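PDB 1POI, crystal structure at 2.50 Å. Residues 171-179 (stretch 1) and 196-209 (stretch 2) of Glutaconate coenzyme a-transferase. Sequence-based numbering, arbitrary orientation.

Stretch 1, residues 171-179: QVDVAIIHA
Stretch 2 (196-209) QDVDIAEAAKYTIV

Strand 174-179 lies beside strand 206-209 in parallel register, axes 4.6 Å apart at closest and 15° from aligned, while helix 197-203 packs on strand 174-179, running roughly antiparallel to it (148° between N-to-C directions, axes 7.5 Å apart at closest). Backbone: strand residues are extended (phi -112° to -133°, psi 113° to 166°), Val172 is at -91/121, and Asp173 (-74/-55) and Lys205 (-69/-43) interrupt the extension side by side, CA atoms 5.0 Å apart. Ala204, at -45/143, leaves the helix. Register: Val174 pairs with Tyr206, Ala175 with Thr207, Ile176 with Ile208 and Ile177 with Val209, CA-CA 4.7, 4.8, 4.9 and 5.2 Å.

Hydrogen bonds: the ladder alternates as parallel strands require. Before it, Lys205 N donates to Val172 O (2.9 Å); then Tyr206 N to Asp173 O (2.8 Å), Ala175 N to Tyr206 O (3.0 Å), Ile208 N to Ala175 O (2.8 Å, nearly straight at 172°) and Ile177 N to Ile208 O (3.1 Å). CA-H...O contacts supplement it, including Ala204 CA to Val172 O (2.9 Å) and Val174 CA to Tyr206 O (3.2 Å).

Apolar packing: Ala175, Ile177, Thr207 and Val209 share the face under the helix. There Ala175 CB meets Ala204 CB (3.3 Å). Ile177 (chi1 p, chi2 t) buries most area, its CG2 3.8 Å from Ile200 CD1 (Ile200 p, t), its CD1 4.2 Å from Ala201 CB and its CG1 4.2 Å from Val209 CG2 (Val209 p). On the face of Val174, Ile176, Tyr206 and Ile208, Ile208 CD1 (Ile208 m, t) lies 3.8 Å from Val174 CG1 (Val174 t) and 4.2 Å from Ile176 CG1 (Ile176 m, t).

Polar side chains: Thr207 (m) ties strand to helix through a weak hydrogen bond, OG1 to Ala201 O (3.5 Å). Tyr206 (m, chi2 -75°) turns its ring edge to Asp173 O.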

# COMPACT_ATOMS: atom_id res chain seq x y z
N GLN A 171 -23.19 -6.20 -31.15
CA GLN A 171 -22.19 -7.26 -31.31
C GLN A 171 -20.87 -6.61 -31.70
O GLN A 171 -20.65 -6.22 -32.84
CB GLN A 171 -22.63 -8.25 -32.38
CG GLN A 171 -23.96 -8.89 -32.04
CD GLN A 171 -24.29 -10.04 -32.97
OE1 GLN A 171 -23.66 -11.10 -32.92
NE2 GLN A 171 -25.29 -9.83 -33.82
N VAL A 172 -19.99 -6.50 -30.73
CA VAL A 172 -18.73 -5.83 -30.91
C VAL A 172 -17.61 -6.75 -31.38
O VAL A 172 -17.23 -7.68 -30.68
CB VAL A 172 -18.36 -5.09 -29.59
CG1 VAL A 172 -17.11 -4.25 -29.77
CG2 VAL A 172 -19.55 -4.22 -29.13
N ASP A 173 -17.04 -6.44 -32.54
CA ASP A 173 -15.98 -7.25 -33.09
C ASP A 173 -14.68 -7.03 -32.36
O ASP A 173 -14.05 -8.00 -31.94
CB ASP A 173 -15.79 -6.96 -34.58
CG ASP A 173 -17.00 -7.32 -35.40
OD1 ASP A 173 -17.56 -8.42 -35.18
OD2 ASP A 173 -17.41 -6.51 -36.26
N VAL A 174 -14.25 -5.77 -32.26
CA VAL A 174 -13.01 -5.41 -31.55
C VAL A 174 -13.28 -4.35 -30.47
O VAL A 174 -14.09 -3.41 -30.64
CB VAL A 174 -11.94 -4.79 -32.47
CG1 VAL A 174 -10.55 -5.04 -31.91
CG2 VAL A 174 -12.04 -5.33 -33.86
N ALA A 175 -12.58 -4.50 -29.35
CA ALA A 175 -12.67 -3.56 -28.25
C ALA A 175 -11.25 -3.08 -28.02
O ALA A 175 -10.30 -3.90 -27.98
CB ALA A 175 -13.18 -4.24 -27.04
N ILE A 176 -11.07 -1.75 -27.95
CA ILE A 176 -9.74 -1.18 -27.70
C ILE A 176 -9.81 -0.31 -26.47
O ILE A 176 -10.63 0.63 -26.41
CB ILE A 176 -9.22 -0.38 -28.92
CG1 ILE A 176 -9.12 -1.31 -30.14
CG2 ILE A 176 -7.85 0.20 -28.60
CD1 ILE A 176 -9.13 -0.62 -31.48
N ILE A 177 -9.03 -0.67 -25.45
CA ILE A 177 -8.98 0.07 -24.18
C ILE A 177 -7.54 0.35 -23.68
O ILE A 177 -6.59 -0.40 -23.98
CB ILE A 177 -9.79 -0.66 -23.04
CG1 ILE A 177 -9.04 -1.90 -22.56
CG2 ILE A 177 -11.19 -1.03 -23.51
CD1 ILE A 177 -9.86 -2.72 -21.59
N HIS A 178 -7.38 1.43 -22.91
CA HIS A 178 -6.06 1.78 -22.40
C HIS A 178 -5.98 1.62 -20.87
O HIS A 178 -6.79 2.19 -20.15
CB HIS A 178 -5.70 3.21 -22.79
CG HIS A 178 -4.29 3.57 -22.46
ND1 HIS A 178 -3.22 3.04 -23.14
CD2 HIS A 178 -3.77 4.27 -21.43
CE1 HIS A 178 -2.10 3.38 -22.53
NE2 HIS A 178 -2.41 4.13 -21.49
N ALA A 179 -5.00 0.88 -20.38
CA ALA A 179 -4.91 0.67 -18.95
C ALA A 179 -3.51 0.96 -18.42
O ALA A 179 -2.56 1.05 -19.19
CB ALA A 179 -5.29 -0.75 -18.66
N GLN A 196 -16.90 2.12 -19.64
CA GLN A 196 -17.37 0.91 -20.32
C GLN A 196 -16.25 -0.08 -20.60
O GLN A 196 -16.47 -1.15 -21.15
CB GLN A 196 -18.01 1.28 -21.65
CG GLN A 196 -16.98 1.71 -22.69
CD GLN A 196 -16.62 3.19 -22.64
OE1 GLN A 196 -17.00 3.93 -21.71
NE2 GLN A 196 -15.91 3.63 -23.65
N ASP A 197 -15.05 0.23 -20.18
CA ASP A 197 -13.92 -0.62 -20.48
C ASP A 197 -13.97 -2.11 -20.23
O ASP A 197 -13.52 -2.86 -21.09
CB ASP A 197 -12.65 -0.02 -19.91
CG ASP A 197 -12.29 1.27 -20.59
OD1 ASP A 197 -13.21 1.99 -21.03
OD2 ASP A 197 -11.09 1.57 -20.66
N VAL A 198 -14.50 -2.55 -19.08
CA VAL A 198 -14.56 -3.99 -18.77
C VAL A 198 -15.68 -4.71 -19.56
O VAL A 198 -15.51 -5.85 -20.02
CB VAL A 198 -14.68 -4.21 -17.25
CG1 VAL A 198 -14.69 -5.70 -16.91
CG2 VAL A 198 -13.49 -3.57 -16.54
N ASP A 199 -16.80 -4.02 -19.74
CA ASP A 199 -17.93 -4.52 -20.50
C ASP A 199 -17.49 -4.84 -21.93
O ASP A 199 -17.61 -5.96 -22.40
CB ASP A 199 -19.04 -3.47 -20.57
CG ASP A 199 -19.94 -3.45 -19.35
OD1 ASP A 199 -19.90 -4.37 -18.49
OD2 ASP A 199 -20.73 -2.49 -19.27
N ILE A 200 -16.98 -3.84 -22.64
CA ILE A 200 -16.54 -4.03 -24.02
C ILE A 200 -15.38 -5.01 -24.22
O ILE A 200 -15.15 -5.47 -25.35
CB ILE A 200 -16.29 -2.68 -24.74
CG1 ILE A 200 -15.06 -1.94 -24.16
CG2 ILE A 200 -17.48 -1.80 -24.56
CD1 ILE A 200 -14.67 -0.66 -24.90
N ALA A 201 -14.64 -5.35 -23.16
CA ALA A 201 -13.54 -6.33 -23.28
C ALA A 201 -14.09 -7.73 -23.00
O ALA A 201 -13.37 -8.72 -23.10
CB ALA A 201 -12.41 -6.03 -22.28
N GLU A 202 -15.32 -7.79 -22.48
CA GLU A 202 -15.98 -9.04 -22.21
C GLU A 202 -16.84 -9.35 -23.43
O GLU A 202 -16.87 -10.50 -23.90
CB GLU A 202 -16.85 -8.95 -20.95
CG GLU A 202 -17.63 -10.24 -20.66
CD GLU A 202 -18.08 -10.41 -19.21
OE1 GLU A 202 -18.72 -9.50 -18.65
OE2 GLU A 202 -17.81 -11.49 -18.63
N ALA A 203 -17.52 -8.33 -23.95
CA ALA A 203 -18.38 -8.45 -25.12
C ALA A 203 -17.62 -8.72 -26.41
O ALA A 203 -17.82 -9.75 -27.03
CB ALA A 203 -19.23 -7.23 -25.28
N ALA A 204 -16.75 -7.79 -26.80
CA ALA A 204 -15.99 -7.91 -28.05
C ALA A 204 -15.40 -9.27 -28.29
O ALA A 204 -14.96 -9.93 -27.37
CB ALA A 204 -14.88 -6.88 -28.10
N LYS A 205 -15.41 -9.68 -29.56
CA LYS A 205 -14.85 -10.95 -29.96
C LYS A 205 -13.36 -10.91 -29.80
O LYS A 205 -12.76 -11.89 -29.38
CB LYS A 205 -15.21 -11.27 -31.41
CG LYS A 205 -14.55 -12.57 -31.91
CD LYS A 205 -15.01 -12.95 -33.29
CE LYS A 205 -14.08 -13.99 -33.91
NZ LYS A 205 -13.87 -15.17 -33.03
N TYR A 206 -12.77 -9.80 -30.22
CA TYR A 206 -11.32 -9.57 -30.11
C TYR A 206 -11.09 -8.35 -29.23
O TYR A 206 -11.81 -7.35 -29.36
CB TYR A 206 -10.71 -9.31 -31.49
CG TYR A 206 -10.73 -10.51 -32.39
CD1 TYR A 206 -9.84 -11.56 -32.20
CD2 TYR A 206 -11.69 -10.61 -33.41
CE1 TYR A 206 -9.91 -12.70 -32.98
CE2 TYR A 206 -11.76 -11.74 -34.21
CZ TYR A 206 -10.88 -12.79 -33.99
OH TYR A 206 -10.98 -13.95 -34.74
N THR A 207 -10.10 -8.42 -28.33
CA THR A 207 -9.80 -7.28 -27.45
C THR A 207 -8.34 -6.88 -27.47
O THR A 207 -7.44 -7.72 -27.30
CB THR A 207 -10.20 -7.53 -25.98
OG1 THR A 207 -11.62 -7.61 -25.87
CG2 THR A 207 -9.74 -6.35 -25.10
N ILE A 208 -8.10 -5.59 -27.71
CA ILE A 208 -6.73 -5.07 -27.71
C ILE A 208 -6.56 -4.12 -26.52
O ILE A 208 -7.39 -3.20 -26.31
CB ILE A 208 -6.37 -4.33 -29.03
CG1 ILE A 208 -6.62 -5.24 -30.24
CG2 ILE A 208 -4.87 -3.93 -29.01
CD1 ILE A 208 -6.81 -4.52 -31.53
N VAL A 209 -5.52 -4.38 -25.73
CA VAL A 209 -5.26 -3.55 -24.56
C VAL A 209 -3.92 -2.79 -24.65
O VAL A 209 -2.84 -3.40 -24.74
CB VAL A 209 -5.31 -4.43 -23.25
CG1 VAL A 209 -4.20 -5.47 -23.27
CG2 VAL A 209 -5.17 -3.56 -21.99